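Local coordinates for putative prephenate dehydratase (Streptococcus mutans, PDB 4LUB), which probably catalyses the decarboxylating dehydration of prephenate to 3-phenylpyruvate, a step of L-phenylalanine biosynthesis, at residues B[36-41]-B[66-71]; B[78-83]-B[185-190]; B[198-203]-B[209-214]. One frame throughout, in Å; residues are numbered along the deposited sequence.

Contact 1. Residues B[36-41]-B[66-71]; sequences EVIKAY and DYLFHQ
Ile38 and Tyr67 face each other where the helical segments 36-41 and 66-70 run in broadly the same direction, 36° apart, their axes 11.1 Å apart at closest approach. Such a wide gap needs large side chains to fill it. Tyr67 and Ile38 share this almost equally: the tyrosine's CG stands anti to the backbone N (chi1 -161°), which carries the ring across the gap toward 36-41. There the branched side chain of Ile38 slides past it in the opposite direction, CG2 lying 3.5 Å from Tyr67 CE2 and approaching the ring obliquely. The other branch of Ile38 ends at Leu68, CD1 meeting Leu68 CD1 at 3.7 Å. At the outer margin Lys39 crosses the tyrosine at about a right angle, its CG 3.1 Å from Tyr67 OH. The lysine's long chain suits this border, for its inner methylenes lie against the phenol oxygen while NZ leads away to a salt bridge with Glu36 OE2 (2.9 Å), on the syn lone pair. Tyr67 OH is hydrogen-bonded to Glu42 OE1, just beyond the first segment. Helix 34-42 rests through Val37 on strands 27-31 and 48-55, whereas helix 62-70 sends Phe69 against strand 189-199 and into a ring stack with Phe238.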
ATOM      1  N   GLU B  36      12.547 -15.505  -8.909  1.00 30.15           N
ATOM      2  CA  GLU B  36      13.049 -16.765  -9.442  1.00 30.57           C
ATOM      3  C   GLU B  36      12.166 -17.956  -9.066  1.00 34.17           C
ATOM      4  O   GLU B  36      12.030 -18.898  -9.850  1.00 34.52           O
ATOM      5  CB  GLU B  36      14.492 -17.006  -8.976  1.00 32.99           C
ATOM      6  CG  GLU B  36      15.516 -16.084  -9.638  1.00 33.12           C
ATOM      7  CD  GLU B  36      15.392 -16.046 -11.160  1.00 36.00           C
ATOM      8  OE1 GLU B  36      15.204 -17.120 -11.777  1.00 39.50           O
ATOM      9  OE2 GLU B  36      15.459 -14.938 -11.736  1.00 33.42           O
ATOM     10  N   VAL B  37      11.593 -17.933  -7.862  1.00 30.97           N
ATOM     11  CA  VAL B  37      10.559 -18.897  -7.491  1.00 30.97           C
ATOM     12  C   VAL B  37       9.406 -18.938  -8.494  1.00 29.41           C
ATOM     13  O   VAL B  37       9.035 -20.007  -8.984  1.00 29.57           O
ATOM     14  CB  VAL B  37       9.976 -18.603  -6.084  1.00 37.23           C
ATOM     15  CG1 VAL B  37       8.905 -19.619  -5.737  1.00 31.70           C
ATOM     16  CG2 VAL B  37      11.075 -18.571  -5.017  1.00 39.02           C
ATOM     17  N   ILE B  38       8.836 -17.772  -8.778  1.00 28.52           N
ATOM     18  CA  ILE B  38       7.753 -17.667  -9.753  1.00 31.38           C
ATOM     19  C   ILE B  38       8.193 -18.002 -11.183  1.00 32.32           C
ATOM     20  O   ILE B  38       7.492 -18.719 -11.896  1.00 35.63           O
ATOM     21  CB  ILE B  38       7.101 -16.262  -9.726  1.00 28.14           C
ATOM     22  CG1 ILE B  38       6.514 -15.985  -8.337  1.00 28.19           C
ATOM     23  CG2 ILE B  38       5.984 -16.184 -10.754  1.00 26.42           C
ATOM     24  CD1 ILE B  38       6.204 -14.507  -8.051  1.00 24.44           C
ATOM     25  N   LYS B  39       9.352 -17.500 -11.594  1.00 32.01           N
ATOM     26  CA  LYS B  39       9.930 -17.857 -12.900  1.00 34.71           C
ATOM     27  C   LYS B  39      10.126 -19.364 -13.091  1.00 34.18           C
ATOM     28  O   LYS B  39       9.959 -19.881 -14.196  1.00 32.56           O
ATOM     29  CB  LYS B  39      11.268 -17.124 -13.108  1.00 36.64           C
ATOM     30  CG  LYS B  39      11.089 -15.637 -13.414  1.00 37.30           C
ATOM     31  CD  LYS B  39      12.401 -14.875 -13.487  1.00 39.08           C
ATOM     32  CE  LYS B  39      13.354 -15.468 -14.511  1.00 44.99           C
ATOM     33  NZ  LYS B  39      14.672 -14.761 -14.494  1.00 45.19           N
ATOM     34  N   ALA B  40      10.491 -20.057 -12.016  1.00 35.71           N
ATOM     35  CA  ALA B  40      10.605 -21.518 -12.027  1.00 34.37           C
ATOM     36  C   ALA B  40       9.323 -22.210 -12.491  1.00 37.06           C
ATOM     37  O   ALA B  40       9.363 -23.221 -13.192  1.00 35.39           O
ATOM     38  CB  ALA B  40      10.998 -22.026 -10.649  1.00 32.56           C
ATOM     39  N   TYR B  41       8.178 -21.667 -12.094  1.00 34.17           N
ATOM     40  CA  TYR B  41       6.910 -22.220 -12.543  1.00 37.15           C
ATOM     41  C   TYR B  41       6.715 -21.905 -14.014  1.00 38.09           C
ATOM     42  O   TYR B  41       6.291 -22.754 -14.795  1.00 36.37           O
ATOM     43  CB  TYR B  41       5.744 -21.637 -11.752  1.00 37.62           C
ATOM     44  CG  TYR B  41       4.397 -22.021 -12.313  1.00 37.37           C
ATOM     45  CD1 TYR B  41       3.777 -23.201 -11.929  1.00 35.24           C
ATOM     46  CD2 TYR B  41       3.765 -21.226 -13.265  1.00 38.16           C
ATOM     47  CE1 TYR B  41       2.549 -23.559 -12.441  1.00 36.48           C
ATOM     48  CE2 TYR B  41       2.539 -21.577 -13.784  1.00 40.63           C
ATOM     49  CZ  TYR B  41       1.935 -22.747 -13.366  1.00 41.04           C
ATOM     50  OH  TYR B  41       0.713 -23.102 -13.886  1.00 43.50           O
ATOM     51  N   ASP B  66       4.167  -6.965  -7.657  1.00 22.44           N
ATOM     52  CA  ASP B  66       4.637  -6.383  -8.919  1.00 26.45           C
ATOM     53  C   ASP B  66       4.862  -7.448  -9.994  1.00 27.02           C
ATOM     54  O   ASP B  66       4.439  -7.282 -11.137  1.00 27.11           O
ATOM     55  CB  ASP B  66       5.919  -5.553  -8.726  1.00 28.08           C
ATOM     56  CG  ASP B  66       5.738  -4.409  -7.732  1.00 29.91           C
ATOM     57  OD1 ASP B  66       4.594  -3.932  -7.572  1.00 30.32           O
ATOM     58  OD2 ASP B  66       6.744  -3.967  -7.137  1.00 31.82           O
ATOM     59  N   TYR B  67       5.564  -8.518  -9.648  1.00 26.21           N
ATOM     60  CA  TYR B  67       5.771  -9.606 -10.600  1.00 26.16           C
ATOM     61  C   TYR B  67       4.461 -10.269 -11.051  1.00 28.39           C
ATOM     62  O   TYR B  67       4.252 -10.480 -12.244  1.00 31.30           O
ATOM     63  CB  TYR B  67       6.717 -10.663 -10.042  1.00 25.19           C
ATOM     64  CG  TYR B  67       7.270 -11.506 -11.166  1.00 27.67           C
ATOM     65  CD1 TYR B  67       8.375 -11.082 -11.890  1.00 27.12           C
ATOM     66  CD2 TYR B  67       6.661 -12.697 -11.532  1.00 27.26           C
ATOM     67  CE1 TYR B  67       8.874 -11.835 -12.943  1.00 28.80           C
ATOM     68  CE2 TYR B  67       7.152 -13.456 -12.579  1.00 27.42           C
ATOM     69  CZ  TYR B  67       8.255 -13.021 -13.278  1.00 30.51           C
ATOM     70  OH  TYR B  67       8.741 -13.775 -14.317  1.00 33.55           O
ATOM     71  N   LEU B  68       3.618 -10.648 -10.095  1.00 24.83           N
ATOM     72  CA  LEU B  68       2.317 -11.241 -10.404  1.00 25.32           C
ATOM     73  C   LEU B  68       1.405 -10.379 -11.273  1.00 28.24           C
ATOM     74  O   LEU B  68       0.696 -10.907 -12.129  1.00 32.67           O
ATOM     75  CB  LEU B  68       1.579 -11.613  -9.112  1.00 24.91           C
ATOM     76  CG  LEU B  68       1.551 -13.096  -8.701  1.00 31.86           C
ATOM     77  CD1 LEU B  68       2.765 -13.903  -9.120  1.00 36.92           C
ATOM     78  CD2 LEU B  68       1.214 -13.257  -7.216  1.00 30.60           C
ATOM     79  N   PHE B  69       1.400  -9.070 -11.060  1.00 24.06           N
ATOM     80  CA  PHE B  69       0.600  -8.202 -11.915  1.00 26.78           C
ATOM     81  C   PHE B  69       1.206  -7.988 -13.297  1.00 28.61           C
ATOM     82  O   PHE B  69       0.554  -8.265 -14.296  1.00 29.74           O
ATOM     83  CB  PHE B  69       0.362  -6.841 -11.260  1.00 29.61           C
ATOM     84  CG  PHE B  69      -0.394  -5.874 -12.139  1.00 28.74           C
ATOM     85  CD1 PHE B  69      -1.762  -5.988 -12.293  1.00 30.29           C
ATOM     86  CD2 PHE B  69       0.258  -4.836 -12.783  1.00 29.73           C
ATOM     87  CE1 PHE B  69      -2.468  -5.105 -13.094  1.00 33.30           C
ATOM     88  CE2 PHE B  69      -0.442  -3.940 -13.579  1.00 30.02           C
ATOM     89  CZ  PHE B  69      -1.803  -4.079 -13.737  1.00 31.89           C
ATOM     90  N   HIS B  70       2.443  -7.494 -13.347  1.00 27.58           N
ATOM     91  CA  HIS B  70       3.073  -7.081 -14.605  1.00 31.68           C
ATOM     92  C   HIS B  70       3.433  -8.226 -15.540  1.00 39.09           C
ATOM     93  O   HIS B  70       3.276  -8.120 -16.755  1.00 43.10           O
ATOM     94  CB  HIS B  70       4.347  -6.279 -14.317  1.00 33.60           C
ATOM     95  CG  HIS B  70       4.102  -4.962 -13.646  1.00 39.11           C
ATOM     96  ND1 HIS B  70       3.424  -3.930 -14.260  1.00 42.34           N
ATOM     97  CD2 HIS B  70       4.442  -4.510 -12.416  1.00 39.49           C
ATOM     98  CE1 HIS B  70       3.362  -2.896 -13.439  1.00 43.88           C
ATOM     99  NE2 HIS B  70       3.969  -3.223 -12.311  1.00 42.72           N
ATOM    100  N   GLN B  71       3.925  -9.321 -14.980  1.00 48.13           N
ATOM    101  CA  GLN B  71       4.623 -10.308 -15.791  1.00 51.18           C
ATOM    102  C   GLN B  71       3.972 -11.680 -15.805  1.00 52.96           C
ATOM    103  O   GLN B  71       3.897 -12.313 -16.855  1.00 58.14           O
ATOM    104  CB  GLN B  71       6.077 -10.421 -15.334  1.00 54.17           C
ATOM    105  CG  GLN B  71       6.955  -9.360 -15.953  1.00 58.25           C
ATOM    106  CD  GLN B  71       6.989  -9.468 -17.465  1.00 61.34           C
ATOM    107  OE1 GLN B  71       6.995 -10.569 -18.020  1.00 63.24           O
ATOM    108  NE2 GLN B  71       6.979  -8.326 -18.141  1.00 63.28           N
TER

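Contact 2. Residues B[78-83]-B[185-190]; sequences AEIILP and IHLKEE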
ATOM      1  N   ALA B  78      -4.048 -21.270  -3.285  1.00 27.24           N
ATOM      2  CA  ALA B  78      -4.223 -21.541  -1.864  1.00 25.71           C
ATOM      3  C   ALA B  78      -3.415 -20.535  -1.054  1.00 23.68           C
ATOM      4  O   ALA B  78      -2.341 -20.102  -1.485  1.00 24.20           O
ATOM      5  CB  ALA B  78      -3.797 -22.966  -1.522  1.00 24.47           C
ATOM      6  N   GLU B  79      -3.924 -20.177   0.121  1.00 23.78           N
ATOM      7  CA  GLU B  79      -3.191 -19.328   1.054  1.00 27.30           C
ATOM      8  C   GLU B  79      -2.943 -20.025   2.394  1.00 24.42           C
ATOM      9  O   GLU B  79      -3.861 -20.597   2.970  1.00 21.29           O
ATOM     10  CB  GLU B  79      -3.955 -18.026   1.292  1.00 23.64           C
ATOM     11  CG  GLU B  79      -3.226 -17.026   2.173  1.00 21.26           C
ATOM     12  CD  GLU B  79      -4.039 -15.767   2.380  1.00 19.75           C
ATOM     13  OE1 GLU B  79      -4.331 -15.097   1.374  1.00 19.26           O
ATOM     14  OE2 GLU B  79      -4.320 -15.403   3.537  1.00 21.96           O
ATOM     15  N   ILE B  80      -1.704 -19.977   2.878  1.00 24.65           N
ATOM     16  CA  ILE B  80      -1.375 -20.492   4.211  1.00 27.24           C
ATOM     17  C   ILE B  80      -0.817 -19.369   5.073  1.00 27.42           C
ATOM     18  O   ILE B  80       0.125 -18.683   4.682  1.00 28.36           O
ATOM     19  CB  ILE B  80      -0.373 -21.671   4.160  1.00 29.06           C
ATOM     20  CG1 ILE B  80      -1.006 -22.861   3.439  1.00 29.77           C
ATOM     21  CG2 ILE B  80       0.021 -22.105   5.572  1.00 27.10           C
ATOM     22  CD1 ILE B  80      -0.004 -23.838   2.845  1.00 31.90           C
ATOM     23  N   ILE B  81      -1.431 -19.160   6.229  1.00 25.28           N
ATOM     24  CA  ILE B  81      -0.940 -18.186   7.198  1.00 26.30           C
ATOM     25  C   ILE B  81      -0.046 -18.807   8.270  1.00 25.97           C
ATOM     26  O   ILE B  81      -0.435 -19.754   8.946  1.00 26.96           O
ATOM     27  CB  ILE B  81      -2.108 -17.449   7.869  1.00 25.01           C
ATOM     28  CG1 ILE B  81      -2.930 -16.718   6.805  1.00 22.91           C
ATOM     29  CG2 ILE B  81      -1.585 -16.426   8.871  1.00 26.76           C
ATOM     30  CD1 ILE B  81      -4.141 -15.984   7.363  1.00 22.16           C
ATOM     31  N   LEU B  82       1.160 -18.263   8.392  1.00 29.08           N
ATOM     32  CA  LEU B  82       2.165 -18.717   9.356  1.00 31.79           C
ATOM     33  C   LEU B  82       2.414 -17.740  10.493  1.00 33.57           C
ATOM     34  O   LEU B  82       2.660 -16.563  10.252  1.00 32.68           O
ATOM     35  CB  LEU B  82       3.501 -18.972   8.648  1.00 32.74           C
ATOM     36  CG  LEU B  82       4.567 -19.779   9.405  1.00 38.05           C
ATOM     37  CD1 LEU B  82       4.247 -21.265   9.487  1.00 37.91           C
ATOM     38  CD2 LEU B  82       5.945 -19.550   8.788  1.00 38.71           C
ATOM     39  N   PRO B  83       2.365 -18.237  11.739  1.00 38.52           N
ATOM     40  CA  PRO B  83       2.888 -17.476  12.878  1.00 40.47           C
ATOM     41  C   PRO B  83       4.404 -17.323  12.794  1.00 45.25           C
ATOM     42  O   PRO B  83       5.102 -18.281  12.453  1.00 42.00           O
ATOM     43  CB  PRO B  83       2.495 -18.325  14.094  1.00 43.14           C
ATOM     44  CG  PRO B  83       2.150 -19.675  13.543  1.00 44.49           C
ATOM     45  CD  PRO B  83       1.637 -19.445  12.163  1.00 41.72           C
ATOM     46  N   ILE B 185      -5.834 -29.514   0.249  1.00 48.77           N
ATOM     47  CA  ILE B 185      -5.136 -29.194   1.481  1.00 51.27           C
ATOM     48  C   ILE B 185      -6.089 -29.344   2.663  1.00 53.08           C
ATOM     49  O   ILE B 185      -7.146 -28.714   2.692  1.00 52.86           O
ATOM     50  CB  ILE B 185      -4.549 -27.762   1.419  1.00 49.28           C
ATOM     51  CG1 ILE B 185      -3.477 -27.672   0.327  1.00 49.24           C
ATOM     52  CG2 ILE B 185      -3.985 -27.340   2.760  1.00 51.34           C
ATOM     53  CD1 ILE B 185      -3.036 -26.256  -0.004  1.00 47.31           C
ATOM     54  N   HIS B 186      -5.732 -30.182   3.629  1.00 59.00           N
ATOM     55  CA  HIS B 186      -6.637 -30.443   4.740  1.00 60.19           C
ATOM     56  C   HIS B 186      -6.215 -29.741   6.022  1.00 60.87           C
ATOM     57  O   HIS B 186      -6.411 -30.270   7.116  1.00 65.29           O
ATOM     58  CB  HIS B 186      -6.764 -31.941   5.001  1.00 66.53           C
ATOM     59  CG  HIS B 186      -7.586 -32.666   3.980  1.00 71.91           C
ATOM     60  ND1 HIS B 186      -7.180 -33.852   3.405  1.00 74.11           N
ATOM     61  CD2 HIS B 186      -8.795 -32.381   3.442  1.00 73.11           C
ATOM     62  CE1 HIS B 186      -8.102 -34.264   2.553  1.00 75.10           C
ATOM     63  NE2 HIS B 186      -9.093 -33.389   2.557  1.00 75.01           N
ATOM     64  N   LEU B 187      -5.698 -28.529   5.901  1.00 54.35           N
ATOM     65  CA  LEU B 187      -5.326 -27.767   7.081  1.00 48.43           C
ATOM     66  C   LEU B 187      -6.599 -27.065   7.507  1.00 47.64           C
ATOM     67  O   LEU B 187      -7.616 -27.160   6.814  1.00 46.21           O
ATOM     68  CB  LEU B 187      -4.174 -26.794   6.799  1.00 47.41           C
ATOM     69  CG  LEU B 187      -2.736 -27.342   6.671  1.00 50.66           C
ATOM     70  CD1 LEU B 187      -2.595 -28.580   5.792  1.00 54.89           C
ATOM     71  CD2 LEU B 187      -1.761 -26.247   6.230  1.00 51.69           C
ATOM     72  N   LYS B 188      -6.580 -26.394   8.650  1.00 46.59           N
ATOM     73  CA  LYS B 188      -7.807 -25.773   9.117  1.00 46.18           C
ATOM     74  C   LYS B 188      -8.148 -24.607   8.195  1.00 41.25           C
ATOM     75  O   LYS B 188      -7.441 -23.599   8.169  1.00 38.11           O
ATOM     76  CB  LYS B 188      -7.658 -25.309  10.566  1.00 48.71           C
ATOM     77  CG  LYS B 188      -8.950 -24.915  11.250  1.00 52.65           C
ATOM     78  CD  LYS B 188      -8.693 -24.581  12.709  1.00 56.69           C
ATOM     79  CE  LYS B 188      -9.085 -23.149  13.025  1.00 59.01           C
ATOM     80  NZ  LYS B 188     -10.511 -23.055  13.445  1.00 57.82           N
ATOM     81  N   GLU B 189      -9.245 -24.757   7.452  1.00 40.85           N
ATOM     82  CA  GLU B 189      -9.794 -23.678   6.635  1.00 41.62           C
ATOM     83  C   GLU B 189     -10.379 -22.572   7.486  1.00 40.26           C
ATOM     84  O   GLU B 189     -11.156 -22.822   8.403  1.00 42.10           O
ATOM     85  CB  GLU B 189     -10.872 -24.189   5.674  1.00 43.83           C
ATOM     86  CG  GLU B 189     -11.211 -23.163   4.603  1.00 45.93           C
ATOM     87  CD  GLU B 189     -12.156 -23.679   3.539  1.00 48.51           C
ATOM     88  OE1 GLU B 189     -11.837 -24.701   2.904  1.00 51.09           O
ATOM     89  OE2 GLU B 189     -13.223 -23.055   3.340  1.00 48.84           O
ATOM     90  N   GLU B 190      -9.999 -21.344   7.169  1.00 35.42           N
ATOM     91  CA  GLU B 190     -10.404 -20.201   7.961  1.00 34.31           C
ATOM     92  C   GLU B 190     -11.192 -19.176   7.128  1.00 32.04           C
ATOM     93  O   GLU B 190     -11.938 -18.363   7.678  1.00 27.66           O
ATOM     94  CB  GLU B 190      -9.157 -19.598   8.613  1.00 39.71           C
ATOM     95  CG  GLU B 190      -9.068 -18.099   8.685  1.00 47.83           C
ATOM     96  CD  GLU B 190      -7.783 -17.652   9.354  1.00 51.25           C
ATOM     97  OE1 GLU B 190      -7.201 -18.461  10.113  1.00 52.42           O
ATOM     98  OE2 GLU B 190      -7.359 -16.501   9.119  1.00 50.11           O
TER
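Ala78 opens the contact by meeting Ile185, its CB 3.7 Å from Ile185 CD1. The small methyl suits a place where the longer partner does the reaching: Ile185 points toward the strand, chi1 (-64°) sets its CG1 anti to the carbonyl carbon, and an extended chi2 (168°) carries CD1 on to the alanine. The carboxylate of Glu79, held by Arg174 and Trp176, has its OE2 6.4 Å from Glu190 OE2; each of these glutamates is paired with an arginine, which probably offsets the like charges. Ile80 follows with a looser apolar approach, CG1 to Leu187 CD2 at 4.5 Å, so that Leu187 covers the margin of the contact with one branch. At Ile81 the character changes. CD1 lies 3.7 Å from Glu190 OE2, and the two side chains cross at about a right angle, the glutamate being extended beyond CG. This is a methyl against a carboxylate oxygen, a van der Waals contact; both oxygens of Glu190 have hydrogen-bond partners outside the two segments, and OE1 forms a salt bridge with Arg275 NE. Beta-branched isoleucines suit an extended strand, and here their CG1 or CD1 atoms reach the neighbouring segment.

The second segment thus runs past strand 75-83 without pairing with it, mostly as a loop that becomes strand 189-199 only at Glu189. The backbone partners of 78-83 are strands 172-179 and 264-274, between which it lies in the sheet. Ile80 also packs on Val18 and Ala22 of helix 14-22, while Ile81 rests on Val273 of strand 264-274 and on Leu234 of the second subunit.

Contact 3. Residues B[198-203]-B[209-214]; sequences LTLPDN and YKALST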
ATOM      1  N   LEU B 198      -6.673  -4.104  -9.868  1.00 26.20           N
ATOM      2  CA  LEU B 198      -7.502  -3.203 -10.672  1.00 30.45           C
ATOM      3  C   LEU B 198      -6.699  -2.032 -11.198  1.00 27.99           C
ATOM      4  O   LEU B 198      -5.850  -1.481 -10.494  1.00 25.14           O
ATOM      5  CB  LEU B 198      -8.692  -2.638  -9.888  1.00 37.49           C
ATOM      6  CG  LEU B 198      -9.670  -3.467  -9.064  1.00 45.63           C
ATOM      7  CD1 LEU B 198     -10.468  -2.521  -8.195  1.00 47.91           C
ATOM      8  CD2 LEU B 198     -10.599  -4.231  -9.965  1.00 48.05           C
ATOM      9  N   THR B 199      -6.982  -1.654 -12.438  1.00 30.19           N
ATOM     10  CA  THR B 199      -6.559  -0.366 -12.972  1.00 34.24           C
ATOM     11  C   THR B 199      -7.807   0.432 -13.329  1.00 35.06           C
ATOM     12  O   THR B 199      -8.823  -0.132 -13.739  1.00 33.52           O
ATOM     13  CB  THR B 199      -5.651  -0.506 -14.191  1.00 37.61           C
ATOM     14  OG1 THR B 199      -6.249  -1.405 -15.133  1.00 38.83           O
ATOM     15  CG2 THR B 199      -4.301  -1.063 -13.770  1.00 40.36           C
ATOM     16  N   LEU B 200      -7.739   1.744 -13.160  1.00 30.31           N
ATOM     17  CA  LEU B 200      -8.921   2.567 -13.310  1.00 33.03           C
ATOM     18  C   LEU B 200      -8.893   3.291 -14.663  1.00 33.10           C
ATOM     19  O   LEU B 200      -7.836   3.404 -15.276  1.00 32.61           O
ATOM     20  CB  LEU B 200      -8.980   3.556 -12.142  1.00 29.59           C
ATOM     21  CG  LEU B 200      -9.090   2.821 -10.796  1.00 29.59           C
ATOM     22  CD1 LEU B 200      -8.724   3.726  -9.638  1.00 30.14           C
ATOM     23  CD2 LEU B 200     -10.455   2.185 -10.587  1.00 32.33           C
ATOM     24  N   PRO B 201     -10.059   3.764 -15.138  1.00 35.01           N
ATOM     25  CA  PRO B 201     -10.101   4.526 -16.396  1.00 42.36           C
ATOM     26  C   PRO B 201      -9.332   5.834 -16.260  1.00 47.77           C
ATOM     27  O   PRO B 201      -9.533   6.557 -15.280  1.00 48.05           O
ATOM     28  CB  PRO B 201     -11.597   4.782 -16.616  1.00 39.81           C
ATOM     29  CG  PRO B 201     -12.283   3.730 -15.832  1.00 37.40           C
ATOM     30  CD  PRO B 201     -11.411   3.453 -14.644  1.00 35.77           C
ATOM     31  N   ASP B 202      -8.454   6.102 -17.224  1.00 55.69           N
ATOM     32  CA  ASP B 202      -7.512   7.225 -17.186  1.00 60.03           C
ATOM     33  C   ASP B 202      -6.533   7.048 -16.029  1.00 61.70           C
ATOM     34  O   ASP B 202      -5.885   8.008 -15.612  1.00 62.80           O
ATOM     35  CB  ASP B 202      -8.233   8.576 -17.067  1.00 62.40           C
ATOM     36  CG  ASP B 202      -9.156   8.850 -18.234  1.00 66.02           C
ATOM     37  OD1 ASP B 202      -8.677   8.845 -19.392  1.00 67.63           O
ATOM     38  OD2 ASP B 202     -10.357   9.099 -17.994  1.00 66.65           O
ATOM     39  N   ASN B 203      -6.432   5.818 -15.522  1.00 62.25           N
ATOM     40  CA  ASN B 203      -5.655   5.514 -14.318  1.00 60.90           C
ATOM     41  C   ASN B 203      -5.842   6.523 -13.178  1.00 57.46           C
ATOM     42  O   ASN B 203      -4.908   6.812 -12.431  1.00 58.74           O
ATOM     43  CB  ASN B 203      -4.182   5.390 -14.690  1.00 58.99           C
ATOM     44  CG  ASN B 203      -3.936   4.263 -15.666  1.00 58.84           C
ATOM     45  OD1 ASN B 203      -3.426   4.484 -16.767  1.00 61.52           O
ATOM     46  ND2 ASN B 203      -4.328   3.051 -15.286  1.00 55.13           N
ATOM     47  N   TYR B 209     -13.783   4.650  -5.649  1.00 20.73           N
ATOM     48  CA  TYR B 209     -15.085   4.494  -5.012  1.00 22.24           C
ATOM     49  C   TYR B 209     -16.117   3.734  -5.863  1.00 21.94           C
ATOM     50  O   TYR B 209     -16.902   2.963  -5.323  1.00 27.23           O
ATOM     51  CB  TYR B 209     -15.628   5.861  -4.601  1.00 23.13           C
ATOM     52  CG  TYR B 209     -16.319   6.628  -5.690  1.00 29.61           C
ATOM     53  CD1 TYR B 209     -15.587   7.308  -6.655  1.00 37.39           C
ATOM     54  CD2 TYR B 209     -17.703   6.675  -5.760  1.00 32.84           C
ATOM     55  CE1 TYR B 209     -16.215   8.029  -7.650  1.00 40.88           C
ATOM     56  CE2 TYR B 209     -18.343   7.388  -6.760  1.00 38.29           C
ATOM     57  CZ  TYR B 209     -17.592   8.063  -7.702  1.00 42.34           C
ATOM     58  OH  TYR B 209     -18.212   8.774  -8.707  1.00 48.37           O
ATOM     59  N   LYS B 210     -16.108   3.943  -7.177  1.00 22.21           N
ATOM     60  CA  LYS B 210     -16.985   3.195  -8.079  1.00 25.28           C
ATOM     61  C   LYS B 210     -16.681   1.710  -8.045  1.00 25.82           C
ATOM     62  O   LYS B 210     -17.588   0.882  -8.036  1.00 27.09           O
ATOM     63  CB  LYS B 210     -16.857   3.684  -9.523  1.00 31.44           C
ATOM     64  CG  LYS B 210     -17.235   5.133  -9.758  1.00 41.01           C
ATOM     65  CD  LYS B 210     -17.444   5.371 -11.248  1.00 45.68           C
ATOM     66  CE  LYS B 210     -17.430   6.853 -11.586  1.00 50.88           C
ATOM     67  NZ  LYS B 210     -18.824   7.354 -11.778  1.00 54.48           N
ATOM     68  N   ALA B 211     -15.395   1.382  -8.049  1.00 20.46           N
ATOM     69  CA  ALA B 211     -14.968  -0.004  -7.996  1.00 19.64           C
ATOM     70  C   ALA B 211     -15.352  -0.659  -6.674  1.00 21.13           C
ATOM     71  O   ALA B 211     -15.870  -1.770  -6.655  1.00 25.46           O
ATOM     72  CB  ALA B 211     -13.456  -0.098  -8.225  1.00 18.54           C
ATOM     73  N   LEU B 212     -15.090   0.022  -5.565  1.00 16.49           N
ATOM     74  CA  LEU B 212     -15.484  -0.502  -4.259  1.00 20.41           C
ATOM     75  C   LEU B 212     -16.997  -0.574  -4.026  1.00 22.78           C
ATOM     76  O   LEU B 212     -17.473  -1.509  -3.388  1.00 23.57           O
ATOM     77  CB  LEU B 212     -14.830   0.307  -3.138  1.00 23.15           C
ATOM     78  CG  LEU B 212     -13.393  -0.090  -2.742  1.00 29.37           C
ATOM     79  CD1 LEU B 212     -12.560  -0.588  -3.911  1.00 28.99           C
ATOM     80  CD2 LEU B 212     -12.694   1.034  -2.002  1.00 27.44           C
ATOM     81  N   SER B 213     -17.745   0.414  -4.509  1.00 22.64           N
ATOM     82  CA  SER B 213     -19.209   0.400  -4.362  1.00 26.16           C
ATOM     83  C   SER B 213     -19.842  -0.820  -5.017  1.00 26.06           C
ATOM     84  O   SER B 213     -20.838  -1.358  -4.530  1.00 26.67           O
ATOM     85  CB  SER B 213     -19.826   1.674  -4.945  1.00 30.14           C
ATOM     86  OG  SER B 213     -19.407   2.814  -4.211  1.00 33.99           O
ATOM     87  N   THR B 214     -19.248  -1.243  -6.126  1.00 28.44           N
ATOM     88  CA  THR B 214     -19.689  -2.408  -6.878  1.00 25.46           C
ATOM     89  C   THR B 214     -19.788  -3.648  -5.983  1.00 25.62           C
ATOM     90  O   THR B 214     -20.752  -4.413  -6.053  1.00 25.93           O
ATOM     91  CB  THR B 214     -18.727  -2.695  -8.045  1.00 31.25           C
ATOM     92  OG1 THR B 214     -18.769  -1.610  -8.985  1.00 33.58           O
ATOM     93  CG2 THR B 214     -19.112  -3.964  -8.739  1.00 30.00           C
TER
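Leu198 holds CG anti to its carbonyl carbon (chi1 -50°), and with chi2 at 166° this sends CD1 out to the methyl of Ala211, 3.8 Å from Ala211 CB. Leu200, two residues on and with similar torsions (chi1 -62°), brings CD2 to 4.4 Å from Ala211 CB, a looser approach. One alanine therefore receives two leucine branches. Its short side chain suits a helix lying over the end of strand 189-199 and the turn that follows it, where the leucines can span the distance that the alanine does not. The contact is small and entirely apolar, burying 92 Å² in all.

Within the helix, the hydroxyls of Ser213 and Thr214 turn back on the backbone. Ser213 OG donates to Tyr209 O at 2.7 Å, coming from above the carbonyl plane, while Ser213 N reaches the same oxygen from the opposite face; two bonds thus grip one carbonyl. Thr214 OG1 donates to Lys210 O at 2.9 Å, tilted less from the carbonyl plane. Small hydroxyl residues suit these places because they satisfy themselves within the helix.

Leu198 also packs on Ile241 and on Leu258 of helix 248-261, and across the dimer Leu212 and Ser213 meet their own counterparts in the second subunit. A helix following the first strand and packed on an antiparallel sheet, with a second helix beside it, is the beta-alpha-beta-beta-alpha-beta plan of the ACT domain.

Along the chain the three contacts follow in series, each closing before the next opens. Contacts 1 and 3 lie in the dehydratase and ACT regions, yet they touch: Phe69 CZ packs on Thr199 CG2 at 3.9 Å, although the centres are 25 Å apart. Contacts 2 and 3 share strand 189-199, contact 2 near its start and contact 3 at its end, with centres 30 Å apart on opposite sides of the chain's centre. Helix 62-70 of contact 1 is followed by strand 75-83 of contact 2, the nearest atoms of the two contacts being about 10 Å apart. Strand 264-274, paired with both 75-83 and 189-199, joins the dehydratase and ACT parts in one sheet.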